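Local coordinates for fatty acid-binding protein homolog 8 (Caenorhabditis elegans, PDB 6C1Z), which binds unsaturated fatty acids, among them oleic acid, as a lysosomal lipid chaperone and carries them to the nucleus, where it activates transcription of longevity genes, at residues A[12-17]-A[39-44]; A[24-29]-A[126-131]; A[18-23]-A[122-127]. All coordinates share one frame; numbering follows the deposited sequence.

Contact 1. Residues A[12-17]-A[39-44]. With SO4 (sulfate ion), chain C.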
ATOM      1  N   TRP A  12      -0.256   4.659 -11.984  1.00 23.65           N
ATOM      2  CA  TRP A  12      -1.042   5.618 -11.226  1.00 22.91           C
ATOM      3  C   TRP A  12      -0.094   6.603 -10.549  1.00 25.98           C
ATOM      4  O   TRP A  12       0.946   6.200 -10.015  1.00 30.43           O
ATOM      5  CB  TRP A  12      -1.853   4.861 -10.156  1.00 23.84           C
ATOM      6  CG  TRP A  12      -2.808   3.817 -10.670  1.00 20.90           C
ATOM      7  CD1 TRP A  12      -2.555   2.477 -10.835  1.00 22.45           C
ATOM      8  CD2 TRP A  12      -4.176   4.016 -11.068  1.00 21.53           C
ATOM      9  NE1 TRP A  12      -3.675   1.838 -11.318  1.00 22.63           N
ATOM     10  CE2 TRP A  12      -4.677   2.764 -11.470  1.00 21.57           C
ATOM     11  CE3 TRP A  12      -5.032   5.141 -11.141  1.00 22.58           C
ATOM     12  CZ2 TRP A  12      -5.990   2.590 -11.889  1.00 24.16           C
ATOM     13  CZ3 TRP A  12      -6.315   4.958 -11.561  1.00 24.53           C
ATOM     14  CH2 TRP A  12      -6.780   3.702 -11.940  1.00 23.54           C
ATOM     15  N   LYS A  13      -0.441   7.893 -10.581  1.00 24.12           N
ATOM     16  CA  LYS A  13       0.410   8.972 -10.078  1.00 24.10           C
ATOM     17  C   LYS A  13      -0.260   9.609  -8.862  1.00 26.59           C
ATOM     18  O   LYS A  13      -1.443   9.962  -8.920  1.00 25.50           O
ATOM     19  CB  LYS A  13       0.633  10.032 -11.161  1.00 27.68           C
ATOM     20  CG  LYS A  13       1.399   9.537 -12.373  1.00 34.88           C
ATOM     21  CD  LYS A  13       2.865   9.368 -12.087  1.00 53.56           C
ATOM     22  CE  LYS A  13       3.602   8.965 -13.345  1.00 42.55           C
ATOM     23  NZ  LYS A  13       5.083   9.032 -13.194  1.00 58.57           N
ATOM     24  N   LEU A  14       0.486   9.761  -7.758  1.00 24.47           N
ATOM     25  CA  LEU A  14      -0.104  10.353  -6.559  1.00 25.72           C
ATOM     26  C   LEU A  14      -0.473  11.816  -6.807  1.00 26.33           C
ATOM     27  O   LEU A  14       0.362  12.598  -7.259  1.00 29.58           O
ATOM     28  CB  LEU A  14       0.884  10.269  -5.394  1.00 26.10           C
ATOM     29  CG  LEU A  14       0.322  10.735  -4.049  1.00 25.62           C
ATOM     30  CD1 LEU A  14      -0.628   9.724  -3.464  1.00 23.99           C
ATOM     31  CD2 LEU A  14       1.422  11.055  -3.060  1.00 28.57           C
ATOM     32  N   VAL A  15      -1.715  12.184  -6.495  1.00 26.69           N
ATOM     33  CA  VAL A  15      -2.166  13.568  -6.569  1.00 29.54           C
ATOM     34  C   VAL A  15      -2.604  14.146  -5.228  1.00 28.35           C
ATOM     35  O   VAL A  15      -2.713  15.374  -5.113  1.00 30.99           O
ATOM     36  CB  VAL A  15      -3.272  13.756  -7.629  1.00 31.66           C
ATOM     37  CG1 VAL A  15      -2.728  13.435  -9.000  1.00 32.35           C
ATOM     38  CG2 VAL A  15      -4.475  12.893  -7.316  1.00 32.25           C
ATOM     39  N   HIS A  16      -2.890  13.343  -4.209  1.00 25.51           N
ATOM     40  CA  HIS A  16      -3.256  13.897  -2.911  1.00 29.23           C
ATOM     41  C   HIS A  16      -2.876  12.911  -1.818  1.00 23.16           C
ATOM     42  O   HIS A  16      -2.959  11.704  -2.013  1.00 23.23           O
ATOM     43  CB  HIS A  16      -4.760  14.191  -2.808  1.00 32.62           C
ATOM     44  CG  HIS A  16      -5.197  14.591  -1.434  1.00 55.00           C
ATOM     45  ND1 HIS A  16      -5.024  15.866  -0.939  1.00 62.76           N
ATOM     46  CD2 HIS A  16      -5.777  13.877  -0.441  1.00 56.90           C
ATOM     47  CE1 HIS A  16      -5.493  15.923   0.295  1.00 62.95           C
ATOM     48  NE2 HIS A  16      -5.955  14.729   0.621  1.00 73.72           N
ATOM     49  N   SER A  17      -2.497  13.446  -0.657  1.00 25.61           N
ATOM     50  CA  SER A  17      -2.136  12.632   0.491  1.00 21.46           C
ATOM     51  C   SER A  17      -2.535  13.355   1.769  1.00 22.99           C
ATOM     52  O   SER A  17      -2.426  14.578   1.869  1.00 27.59           O
ATOM     53  CB  SER A  17      -0.631  12.325   0.509  1.00 25.96           C
ATOM     54  OG  SER A  17      -0.298  11.475   1.587  1.00 23.76           O
ATOM     55  N   LEU A  39       7.536  13.381   1.308  1.00 31.42           N
ATOM     56  CA  LEU A  39       7.711  14.443   0.330  1.00 35.25           C
ATOM     57  C   LEU A  39       7.563  13.961  -1.106  1.00 32.43           C
ATOM     58  O   LEU A  39       7.292  14.782  -1.990  1.00 42.24           O
ATOM     59  CB  LEU A  39       9.070  15.119   0.511  1.00 38.91           C
ATOM     60  CG  LEU A  39       9.135  16.148   1.634  1.00 50.29           C
ATOM     61  CD1 LEU A  39      10.573  16.550   1.861  1.00 52.01           C
ATOM     62  CD2 LEU A  39       8.286  17.365   1.294  1.00 55.03           C
ATOM     63  N   THR A  40       7.732  12.670  -1.373  1.00 42.75           N
ATOM     64  CA  THR A  40       7.675  12.194  -2.745  1.00 40.08           C
ATOM     65  C   THR A  40       6.232  12.070  -3.223  1.00 35.70           C
ATOM     66  O   THR A  40       5.284  12.026  -2.434  1.00 40.03           O
ATOM     67  CB  THR A  40       8.312  10.816  -2.870  1.00 39.18           C
ATOM     68  OG1 THR A  40       7.534   9.870  -2.128  1.00 38.60           O
ATOM     69  CG2 THR A  40       9.748  10.827  -2.372  1.00 44.10           C
ATOM     70  N   SER A  41       6.077  12.006  -4.549  1.00 36.13           N
ATOM     71  CA  SER A  41       4.801  11.713  -5.200  1.00 35.34           C
ATOM     72  C   SER A  41       5.029  10.458  -6.036  1.00 33.43           C
ATOM     73  O   SER A  41       5.365  10.552  -7.228  1.00 32.85           O
ATOM     74  CB  SER A  41       4.330  12.884  -6.061  1.00 37.55           C
ATOM     75  OG  SER A  41       3.998  13.995  -5.244  1.00 44.01           O
ATOM     76  N   PRO A  42       4.861   9.275  -5.450  1.00 28.03           N
ATOM     77  CA  PRO A  42       5.273   8.039  -6.122  1.00 25.80           C
ATOM     78  C   PRO A  42       4.359   7.692  -7.280  1.00 26.07           C
ATOM     79  O   PRO A  42       3.253   8.219  -7.427  1.00 29.54           O
ATOM     80  CB  PRO A  42       5.179   6.981  -5.020  1.00 28.14           C
ATOM     81  CG  PRO A  42       4.275   7.541  -4.009  1.00 43.02           C
ATOM     82  CD  PRO A  42       4.401   9.021  -4.071  1.00 30.67           C
ATOM     83  N   THR A  43       4.857   6.780  -8.113  1.00 23.90           N
ATOM     84  CA  THR A  43       4.075   6.134  -9.152  1.00 25.75           C
ATOM     85  C   THR A  43       3.814   4.703  -8.717  1.00 24.38           C
ATOM     86  O   THR A  43       4.744   3.976  -8.352  1.00 23.69           O
ATOM     87  CB  THR A  43       4.851   6.147 -10.463  1.00 28.79           C
ATOM     88  OG1 THR A  43       5.050   7.502 -10.855  1.00 32.76           O
ATOM     89  CG2 THR A  43       4.088   5.417 -11.552  1.00 31.33           C
ATOM     90  N   LEU A  44       2.553   4.303  -8.756  1.00 23.28           N
ATOM     91  CA  LEU A  44       2.153   2.963  -8.371  1.00 21.78           C
ATOM     92  C   LEU A  44       1.803   2.208  -9.640  1.00 20.38           C
ATOM     93  O   LEU A  44       0.929   2.629 -10.397  1.00 23.88           O
ATOM     94  CB  LEU A  44       0.958   3.020  -7.418  1.00 24.83           C
ATOM     95  CG  LEU A  44       0.187   1.719  -7.144  1.00 25.65           C
ATOM     96  CD1 LEU A  44       1.072   0.662  -6.539  1.00 25.98           C
ATOM     97  CD2 LEU A  44      -1.020   1.987  -6.244  1.00 29.49           C
TER
HETATM   98  S   SO4 C 202       1.129  13.865   4.152  1.00 27.80           S
HETATM   99  O1  SO4 C 202       1.977  13.987   2.971  1.00 30.41           O
HETATM  100  O2  SO4 C 202       0.061  12.915   3.822  1.00 24.11           O
HETATM  101  O3  SO4 C 202       1.909  13.437   5.297  1.00 29.31           O
HETATM  102  O4  SO4 C 202       0.546  15.189   4.393  1.00 32.15           O
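This contact pairs the first two strands of the ten-stranded antiparallel barrel of the fatty acid-binding protein family. Strand 10-18 runs antiparallel to strand 43-49, which is entered through a loop that follows helix 31-39. The tight part lies at Trp12 and Leu44, a hydrogen-bonded pair. Leu44 N gives a fairly straight bond to Trp12 O, 2.8 Å long with 163° at the hydrogen. The return bond from Trp12 N to Leu44 O is just as short, 2.8 Å, but bent to 135°. Each donor lies in the plane of the carbonyl it meets. Leu44 O also sits at the edge of the Trp12 indole, in the ring plane, 3.5 Å from Trp12 CD1. The indole NE1 is taken by Phe8 O. Leu120 of strand 119-126 touches both side chains. Next along, Leu14 N reaches Pro42 O at 3.2 Å, nearly along the C=O axis. Leu14 and Pro42 lie side by side, with Leu14 CD2 3.7 Å from Pro42 CD.

Beyond Leu14 the segments part. A classic beta bulge sets Val15 and His16 both against Glu134 on the other neighbouring strand, and neither touches residues 39-44. Farther on, Ser17 OG donates to a sulfate, probably from the crystallisation liquor, and is also bonded to Arg133. On the solvent side one long side chain carries the contact: the partly exposed Lys13 runs alongside Thr43. Its ammonium has Glu138 as a distant, weak ion-pair partner. The chain bends at chi2 (-74°) and is extended beyond. This brings Lys13 NZ to Thr43 OG1 as a hydrogen-bond donor at 2.8 Å.

Contact 2. Residues A[24-29]-A[126-131]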
ATOM      1  N   LEU A  24       3.324   6.885   9.074  1.00 21.01           N
ATOM      2  CA  LEU A  24       4.673   6.346   9.200  1.00 21.33           C
ATOM      3  C   LEU A  24       5.197   6.493  10.624  1.00 22.09           C
ATOM      4  O   LEU A  24       5.848   5.576  11.154  1.00 23.03           O
ATOM      5  CB  LEU A  24       5.593   7.035   8.199  1.00 22.43           C
ATOM      6  CG  LEU A  24       5.297   6.746   6.727  1.00 22.07           C
ATOM      7  CD1 LEU A  24       6.284   7.506   5.825  1.00 24.13           C
ATOM      8  CD2 LEU A  24       5.338   5.256   6.410  1.00 23.25           C
ATOM      9  N   LYS A  25       4.926   7.633  11.270  1.00 22.63           N
ATOM     10  CA  LYS A  25       5.328   7.794  12.661  1.00 25.95           C
ATOM     11  C   LYS A  25       4.666   6.736  13.528  1.00 25.96           C
ATOM     12  O   LYS A  25       5.310   6.124  14.385  1.00 27.27           O
ATOM     13  CB  LYS A  25       4.966   9.196  13.158  1.00 30.24           C
ATOM     14  CG  LYS A  25       5.403   9.512  14.589  1.00 29.66           C
ATOM     15  CD  LYS A  25       5.082  10.954  14.927  1.00 36.13           C
ATOM     16  CE  LYS A  25       5.397  11.296  16.363  1.00 37.07           C
ATOM     17  NZ  LYS A  25       4.901  12.664  16.682  1.00 59.02           N
ATOM     18  N   GLU A  26       3.372   6.499  13.310  1.00 27.86           N
ATOM     19  CA  GLU A  26       2.638   5.551  14.136  1.00 27.34           C
ATOM     20  C   GLU A  26       3.228   4.149  14.030  1.00 27.38           C
ATOM     21  O   GLU A  26       3.287   3.422  15.027  1.00 29.05           O
ATOM     22  CB  GLU A  26       1.161   5.575  13.727  1.00 26.56           C
ATOM     23  CG  GLU A  26       0.259   4.586  14.443  1.00 27.59           C
ATOM     24  CD  GLU A  26       0.007   4.968  15.878  1.00 42.68           C
ATOM     25  OE1 GLU A  26       0.341   6.106  16.274  1.00 36.87           O
ATOM     26  OE2 GLU A  26      -0.539   4.128  16.621  1.00 39.36           O
ATOM     27  N   ILE A  27       3.686   3.746  12.838  1.00 25.58           N
ATOM     28  CA  ILE A  27       4.211   2.391  12.662  1.00 25.68           C
ATOM     29  C   ILE A  27       5.687   2.281  13.028  1.00 27.73           C
ATOM     30  O   ILE A  27       6.260   1.181  12.959  1.00 27.58           O
ATOM     31  CB  ILE A  27       3.954   1.781  11.273  1.00 22.86           C
ATOM     32  CG1 ILE A  27       4.720   2.550  10.192  1.00 23.37           C
ATOM     33  CG2 ILE A  27       2.457   1.755  10.952  1.00 23.08           C
ATOM     34  CD1 ILE A  27       4.830   1.804   8.883  1.00 23.54           C
ATOM     35  N   GLY A  28       6.306   3.366  13.475  1.00 26.37           N
ATOM     36  CA  GLY A  28       7.638   3.311  14.035  1.00 29.11           C
ATOM     37  C   GLY A  28       8.744   3.806  13.142  1.00 26.92           C
ATOM     38  O   GLY A  28       9.912   3.562  13.462  1.00 32.39           O
ATOM     39  N   VAL A  29       8.432   4.507  12.063  1.00 25.98           N
ATOM     40  CA  VAL A  29       9.470   5.019  11.173  1.00 30.60           C
ATOM     41  C   VAL A  29      10.067   6.283  11.774  1.00 30.54           C
ATOM     42  O   VAL A  29       9.346   7.124  12.324  1.00 33.35           O
ATOM     43  CB  VAL A  29       8.874   5.292   9.787  1.00 23.19           C
ATOM     44  CG1 VAL A  29       9.950   5.895   8.866  1.00 27.59           C
ATOM     45  CG2 VAL A  29       8.318   4.018   9.195  1.00 26.44           C
ATOM     46  N   SER A 126      -3.136   2.165  10.852  1.00 20.43           N
ATOM     47  CA  SER A 126      -2.504   1.483  11.981  1.00 21.66           C
ATOM     48  C   SER A 126      -2.818   2.256  13.249  1.00 21.78           C
ATOM     49  O   SER A 126      -2.757   3.487  13.264  1.00 23.93           O
ATOM     50  CB  SER A 126      -0.978   1.394  11.811  1.00 22.06           C
ATOM     51  OG  SER A 126      -0.401   0.644  12.852  1.00 23.52           O
ATOM     52  N   GLY A 127      -3.214   1.531  14.295  1.00 33.21           N
ATOM     53  CA  GLY A 127      -3.535   2.168  15.565  1.00 34.14           C
ATOM     54  C   GLY A 127      -4.609   3.218  15.379  1.00 32.64           C
ATOM     55  O   GLY A 127      -5.630   2.981  14.730  1.00 31.62           O
ATOM     56  N   SER A 128      -4.342   4.423  15.868  1.00 30.27           N
ATOM     57  CA  SER A 128      -5.295   5.518  15.792  1.00 31.45           C
ATOM     58  C   SER A 128      -5.202   6.310  14.494  1.00 26.23           C
ATOM     59  O   SER A 128      -5.889   7.322  14.357  1.00 30.84           O
ATOM     60  CB  SER A 128      -5.070   6.471  16.963  1.00 41.82           C
ATOM     61  OG  SER A 128      -3.782   7.043  16.872  1.00 43.93           O
ATOM     62  N   VAL A 129      -4.365   5.899  13.538  1.00 24.54           N
ATOM     63  CA  VAL A 129      -4.092   6.721  12.367  1.00 24.50           C
ATOM     64  C   VAL A 129      -4.602   6.055  11.096  1.00 24.89           C
ATOM     65  O   VAL A 129      -4.311   4.883  10.832  1.00 24.29           O
ATOM     66  CB  VAL A 129      -2.599   7.058  12.227  1.00 23.80           C
ATOM     67  CG1 VAL A 129      -2.370   7.961  10.982  1.00 27.19           C
ATOM     68  CG2 VAL A 129      -2.095   7.719  13.490  1.00 29.59           C
ATOM     69  N   ILE A 130      -5.336   6.820  10.295  1.00 27.27           N
ATOM     70  CA  ILE A 130      -5.640   6.462   8.915  1.00 26.87           C
ATOM     71  C   ILE A 130      -5.040   7.507   7.989  1.00 23.31           C
ATOM     72  O   ILE A 130      -5.313   8.706   8.132  1.00 28.49           O
ATOM     73  CB  ILE A 130      -7.151   6.339   8.672  1.00 31.34           C
ATOM     74  CG1 ILE A 130      -7.709   5.154   9.446  1.00 38.94           C
ATOM     75  CG2 ILE A 130      -7.434   6.145   7.181  1.00 32.18           C
ATOM     76  CD1 ILE A 130      -9.196   5.077   9.419  1.00 42.52           C
ATOM     77  N   CYS A 131      -4.251   7.042   7.033  1.00 24.03           N
ATOM     78  CA  CYS A 131      -3.705   7.851   5.948  1.00 26.00           C
ATOM     79  C   CYS A 131      -4.575   7.626   4.717  1.00 19.81           C
ATOM     80  O   CYS A 131      -4.982   6.497   4.449  1.00 21.42           O
ATOM     81  CB  CYS A 131      -2.244   7.439   5.642  1.00 24.29           C
ATOM     82  SG  CYS A 131      -1.633   7.904   4.002  1.00 23.50           S
TER
HETATM   83  O   HOH W   1      -0.258   0.818  15.611  1.00 35.20           O
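No aromatic ring takes part between residues 24-29 and 126-131; the one flat side-chain group is the carboxylate of Glu26. Its OE2 comes closest to the Gly127 backbone, 3.7 Å from Gly127 CA, and its OE1 lies nearer Val129 CG2. It makes no direct hydrogen bond to the hairpin. The contact sets the last turn of helix 20-27, part of the helix-turn-helix lid of the fatty acid-binding protein fold, against the type II' beta turn of Ser126 to Val129. That turn links the last two strands of the barrel.

Glu26 does most of the touching. Its CG is anti to the backbone N (chi1 177°), so the chain leaves the helix toward the turn. It then bends at chi2, 72°, which carries the carboxylate along the turn. On the way Glu26 CG passes 3.4 Å from Ser126 O. Glu26 CB rests 3.9 Å from Val129 CG2, as the two side chains slide past each other in opposite directions.

Gly28 takes positive phi and, with two bonds back into the last turn, makes a Schellman motif. Residues 25-29 are probably part of a nuclear localization signal. The Ser126 hydroxyl is bonded to Ser108 O and accepts a bond from a water 2.8 Å from Ser126 OG, which reaches Glu26 OE2 only weakly. Beside that hydroxyl, the methyl Ile27 CG2 lies 3.6 Å from Ser126 CB.

Contact 3. Residues A[18-23]-A[122-127]. With SO4 (sulfate ion), chain C.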
ATOM      1  N   GLU A  18      -2.981  12.562   2.751  1.00 24.13           N
ATOM      2  CA  GLU A  18      -3.407  13.045   4.054  1.00 23.87           C
ATOM      3  C   GLU A  18      -2.878  12.072   5.098  1.00 23.24           C
ATOM      4  O   GLU A  18      -3.089  10.865   4.972  1.00 23.10           O
ATOM      5  CB  GLU A  18      -4.948  13.079   4.111  1.00 29.82           C
ATOM      6  CG  GLU A  18      -5.564  14.181   4.935  1.00 57.93           C
ATOM      7  CD  GLU A  18      -7.084  14.063   5.001  1.00 48.14           C
ATOM      8  OE1 GLU A  18      -7.600  12.932   4.879  1.00 41.64           O
ATOM      9  OE2 GLU A  18      -7.757  15.101   5.167  1.00 74.12           O
ATOM     10  N   ASN A  19      -2.181  12.587   6.112  1.00 25.88           N
ATOM     11  CA  ASN A  19      -1.746  11.800   7.266  1.00 24.07           C
ATOM     12  C   ASN A  19      -0.710  10.726   6.926  1.00 22.95           C
ATOM     13  O   ASN A  19      -0.509   9.783   7.711  1.00 23.98           O
ATOM     14  CB  ASN A  19      -2.935  11.179   8.014  1.00 25.78           C
ATOM     15  CG  ASN A  19      -3.635  12.158   8.905  1.00 37.97           C
ATOM     16  OD1 ASN A  19      -3.227  13.310   9.035  1.00 42.07           O
ATOM     17  ND2 ASN A  19      -4.713  11.709   9.526  1.00 44.75           N
ATOM     18  N   PHE A  20      -0.004  10.814   5.798  1.00 22.55           N
ATOM     19  CA  PHE A  20       0.983   9.776   5.497  1.00 21.97           C
ATOM     20  C   PHE A  20       2.160   9.821   6.464  1.00 22.08           C
ATOM     21  O   PHE A  20       2.574   8.780   6.991  1.00 20.87           O
ATOM     22  CB  PHE A  20       1.454   9.864   4.042  1.00 22.28           C
ATOM     23  CG  PHE A  20       2.398   8.763   3.631  1.00 24.29           C
ATOM     24  CD1 PHE A  20       2.123   7.430   3.908  1.00 26.14           C
ATOM     25  CD2 PHE A  20       3.552   9.057   2.946  1.00 25.23           C
ATOM     26  CE1 PHE A  20       2.978   6.424   3.501  1.00 22.81           C
ATOM     27  CE2 PHE A  20       4.417   8.050   2.545  1.00 26.28           C
ATOM     28  CZ  PHE A  20       4.127   6.737   2.827  1.00 25.31           C
ATOM     29  N   GLU A  21       2.738  11.007   6.692  1.00 23.80           N
ATOM     30  CA  GLU A  21       3.845  11.110   7.635  1.00 23.80           C
ATOM     31  C   GLU A  21       3.421  10.647   9.024  1.00 25.10           C
ATOM     32  O   GLU A  21       4.191   9.970   9.720  1.00 24.75           O
ATOM     33  CB  GLU A  21       4.375  12.547   7.659  1.00 26.77           C
ATOM     34  CG  GLU A  21       5.608  12.748   8.537  1.00 26.97           C
ATOM     35  CD  GLU A  21       6.179  14.163   8.482  1.00 33.28           C
ATOM     36  OE1 GLU A  21       5.826  14.925   7.557  1.00 36.88           O
ATOM     37  OE2 GLU A  21       6.987  14.506   9.368  1.00 40.41           O
ATOM     38  N   GLU A  22       2.191  10.997   9.440  1.00 23.96           N
ATOM     39  CA  GLU A  22       1.659  10.580  10.742  1.00 24.15           C
ATOM     40  C   GLU A  22       1.475   9.069  10.806  1.00 21.78           C
ATOM     41  O   GLU A  22       1.737   8.453  11.850  1.00 24.01           O
ATOM     42  CB  GLU A  22       0.339  11.295  11.011  1.00 28.83           C
ATOM     43  CG  GLU A  22       0.476  12.780  11.309  1.00 41.39           C
ATOM     44  CD  GLU A  22       1.225  13.061  12.605  1.00 85.18           C
ATOM     45  OE1 GLU A  22       1.275  12.170  13.483  1.00 71.36           O
ATOM     46  OE2 GLU A  22       1.769  14.179  12.739  1.00 68.40           O
ATOM     47  N   TYR A  23       1.030   8.458   9.710  1.00 21.80           N
ATOM     48  CA  TYR A  23       0.956   7.004   9.633  1.00 21.64           C
ATOM     49  C   TYR A  23       2.335   6.362   9.782  1.00 21.30           C
ATOM     50  O   TYR A  23       2.513   5.396  10.534  1.00 22.32           O
ATOM     51  CB  TYR A  23       0.265   6.568   8.321  1.00 21.56           C
ATOM     52  CG  TYR A  23       0.509   5.121   8.038  1.00 20.52           C
ATOM     53  CD1 TYR A  23      -0.232   4.132   8.660  1.00 22.40           C
ATOM     54  CD2 TYR A  23       1.529   4.742   7.180  1.00 21.25           C
ATOM     55  CE1 TYR A  23       0.034   2.798   8.427  1.00 21.04           C
ATOM     56  CE2 TYR A  23       1.817   3.419   6.949  1.00 20.25           C
ATOM     57  CZ  TYR A  23       1.081   2.444   7.600  1.00 20.21           C
ATOM     58  OH  TYR A  23       1.390   1.128   7.363  1.00 21.20           O
ATOM     59  N   GLN A 122      -6.310   4.882  -1.777  1.00 20.16           N
ATOM     60  CA  GLN A 122      -5.778   3.971  -0.780  1.00 18.26           C
ATOM     61  C   GLN A 122      -5.989   4.538   0.612  1.00 20.45           C
ATOM     62  O   GLN A 122      -5.970   5.751   0.817  1.00 22.68           O
ATOM     63  CB  GLN A 122      -4.300   3.692  -0.958  1.00 20.79           C
ATOM     64  CG  GLN A 122      -3.953   3.045  -2.262  1.00 19.69           C
ATOM     65  CD  GLN A 122      -2.527   2.592  -2.293  1.00 19.90           C
ATOM     66  OE1 GLN A 122      -1.596   3.397  -2.176  1.00 21.34           O
ATOM     67  NE2 GLN A 122      -2.338   1.302  -2.501  1.00 23.40           N
ATOM     68  N   THR A 123      -6.172   3.643   1.583  1.00 18.74           N
ATOM     69  CA  THR A 123      -6.000   4.006   2.975  1.00 20.03           C
ATOM     70  C   THR A 123      -4.952   3.094   3.589  1.00 18.87           C
ATOM     71  O   THR A 123      -4.911   1.901   3.288  1.00 18.81           O
ATOM     72  CB  THR A 123      -7.315   3.929   3.784  1.00 20.90           C
ATOM     73  OG1 THR A 123      -7.930   2.643   3.611  1.00 21.28           O
ATOM     74  CG2 THR A 123      -8.284   5.018   3.348  1.00 24.66           C
ATOM     75  N   TYR A 124      -4.123   3.669   4.448  1.00 19.31           N
ATOM     76  CA  TYR A 124      -3.204   2.912   5.281  1.00 17.95           C
ATOM     77  C   TYR A 124      -3.582   3.205   6.720  1.00 18.75           C
ATOM     78  O   TYR A 124      -3.559   4.360   7.157  1.00 20.04           O
ATOM     79  CB  TYR A 124      -1.737   3.307   5.056  1.00 19.47           C
ATOM     80  CG  TYR A 124      -1.289   3.567   3.637  1.00 19.96           C
ATOM     81  CD1 TYR A 124      -1.814   2.849   2.572  1.00 19.48           C
ATOM     82  CD2 TYR A 124      -0.320   4.523   3.373  1.00 20.31           C
ATOM     83  CE1 TYR A 124      -1.399   3.095   1.283  1.00 20.90           C
ATOM     84  CE2 TYR A 124       0.100   4.763   2.084  1.00 23.13           C
ATOM     85  CZ  TYR A 124      -0.452   4.042   1.056  1.00 20.97           C
ATOM     86  OH  TYR A 124      -0.028   4.308  -0.235  1.00 24.96           O
ATOM     87  N   GLN A 125      -3.952   2.159   7.448  1.00 19.51           N
ATOM     88  CA  GLN A 125      -4.436   2.286   8.811  1.00 21.56           C
ATOM     89  C   GLN A 125      -3.537   1.516   9.761  1.00 19.19           C
ATOM     90  O   GLN A 125      -3.214   0.353   9.498  1.00 20.74           O
ATOM     91  CB  GLN A 125      -5.843   1.713   8.817  1.00 24.01           C
ATOM     92  CG  GLN A 125      -6.422   1.318  10.155  1.00 36.51           C
ATOM     93  CD  GLN A 125      -7.777   0.647   9.995  1.00 41.73           C
ATOM     94  OE1 GLN A 125      -8.688   1.198   9.382  1.00 42.54           O
ATOM     95  NE2 GLN A 125      -7.897  -0.560  10.513  1.00 43.26           N
ATOM     96  N   SER A 126      -3.136   2.165  10.852  1.00 20.43           N
ATOM     97  CA  SER A 126      -2.504   1.483  11.981  1.00 21.66           C
ATOM     98  C   SER A 126      -2.818   2.256  13.249  1.00 21.78           C
ATOM     99  O   SER A 126      -2.757   3.487  13.264  1.00 23.93           O
ATOM    100  CB  SER A 126      -0.978   1.394  11.811  1.00 22.06           C
ATOM    101  OG  SER A 126      -0.401   0.644  12.852  1.00 23.52           O
ATOM    102  N   GLY A 127      -3.214   1.531  14.295  1.00 33.21           N
ATOM    103  CA  GLY A 127      -3.535   2.168  15.565  1.00 34.14           C
ATOM    104  C   GLY A 127      -4.609   3.218  15.379  1.00 32.64           C
ATOM    105  O   GLY A 127      -5.630   2.981  14.730  1.00 31.62           O
TER
HETATM  106  S   SO4 C 202       1.129  13.865   4.152  1.00 27.80           S
HETATM  107  O1  SO4 C 202       1.977  13.987   2.971  1.00 30.41           O
HETATM  108  O2  SO4 C 202       0.061  12.915   3.822  1.00 24.11           O
HETATM  109  O3  SO4 C 202       1.909  13.437   5.297  1.00 29.31           O
HETATM  110  O4  SO4 C 202       0.546  15.189   4.393  1.00 32.15           O
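An aromatic cluster of Phe20, Tyr23 and Tyr124 seats the first turn of helix 20-27 on strand 119-126. The helix belongs to the lid of the barrel, and the strand to its wall. No hydrogen bond crosses between the two segments; rings and a CH-pi contact hold them together.

Tyr23 carries most of it. Its CG is anti to the backbone N (chi1 164°), which sends the ring to the strand. Tyr124 CB sits over the centre of one face of this ring, 3.8 Å from the Tyr23 centroid and only 7° off the normal. The two side chains cross at about a right angle. One side of the Tyr23 ring follows the strand backbone: Tyr23 CD1 lies 3.7 Å from Tyr124 O. The phenol oxygen goes on to bond Ser109 OG.

Phe20 meets the other end of Tyr124. Phe20 CE1 lies 3.6 Å from Tyr124 CE2, at the edge of the tyrosine ring, with the two planes at 67°. Phe20 also makes a cation-pi contact with Arg133. Tyr124 OH donates to Gln122 OE1 at 2.7 Å, from above the amide plane. This ties the hydroxyl to a residue of its own strand; Arg133 NE adds a weak bond.

The start of the helix is polar instead: its backbone N-H groups bind an anion. A sulfate, probably from the crystallisation liquor, takes bonds from Phe20 N to its O2 and from Glu21 N to its O3, both 2.9 Å. The Asn19 side chain, at the N-cap position, makes no capping bond. Anion binding by backbone N-H groups is what a helix N-terminus commonly offers. The helix itself belongs to the helix-turn-helix lid that closes one end of the barrel, as in fatty acid-binding proteins.

Contact 3 is the buried one; contacts 1 and 2 are partly buried and reach the surface. Contacts 2 and 3 hold the same helix, 20-27, at its two ends, and share Ser126 and Gly127. They meet through Cys131 N and Tyr124 O, a probable hydrogen bond between the last two strands. Contact 1 lies farther off, about 14 Å from contact 3 between centres, and joins strand to strand. Its chemistry is mainly backbone hydrogen bonding, with one side-chain bond, while the two helix contacts have no direct hydrogen bonds across them. Aromatic rings serve contact 3; a glutamate chain, aliphatic groups and a water serve contact 2. One sulfate joins contacts 1 and 3.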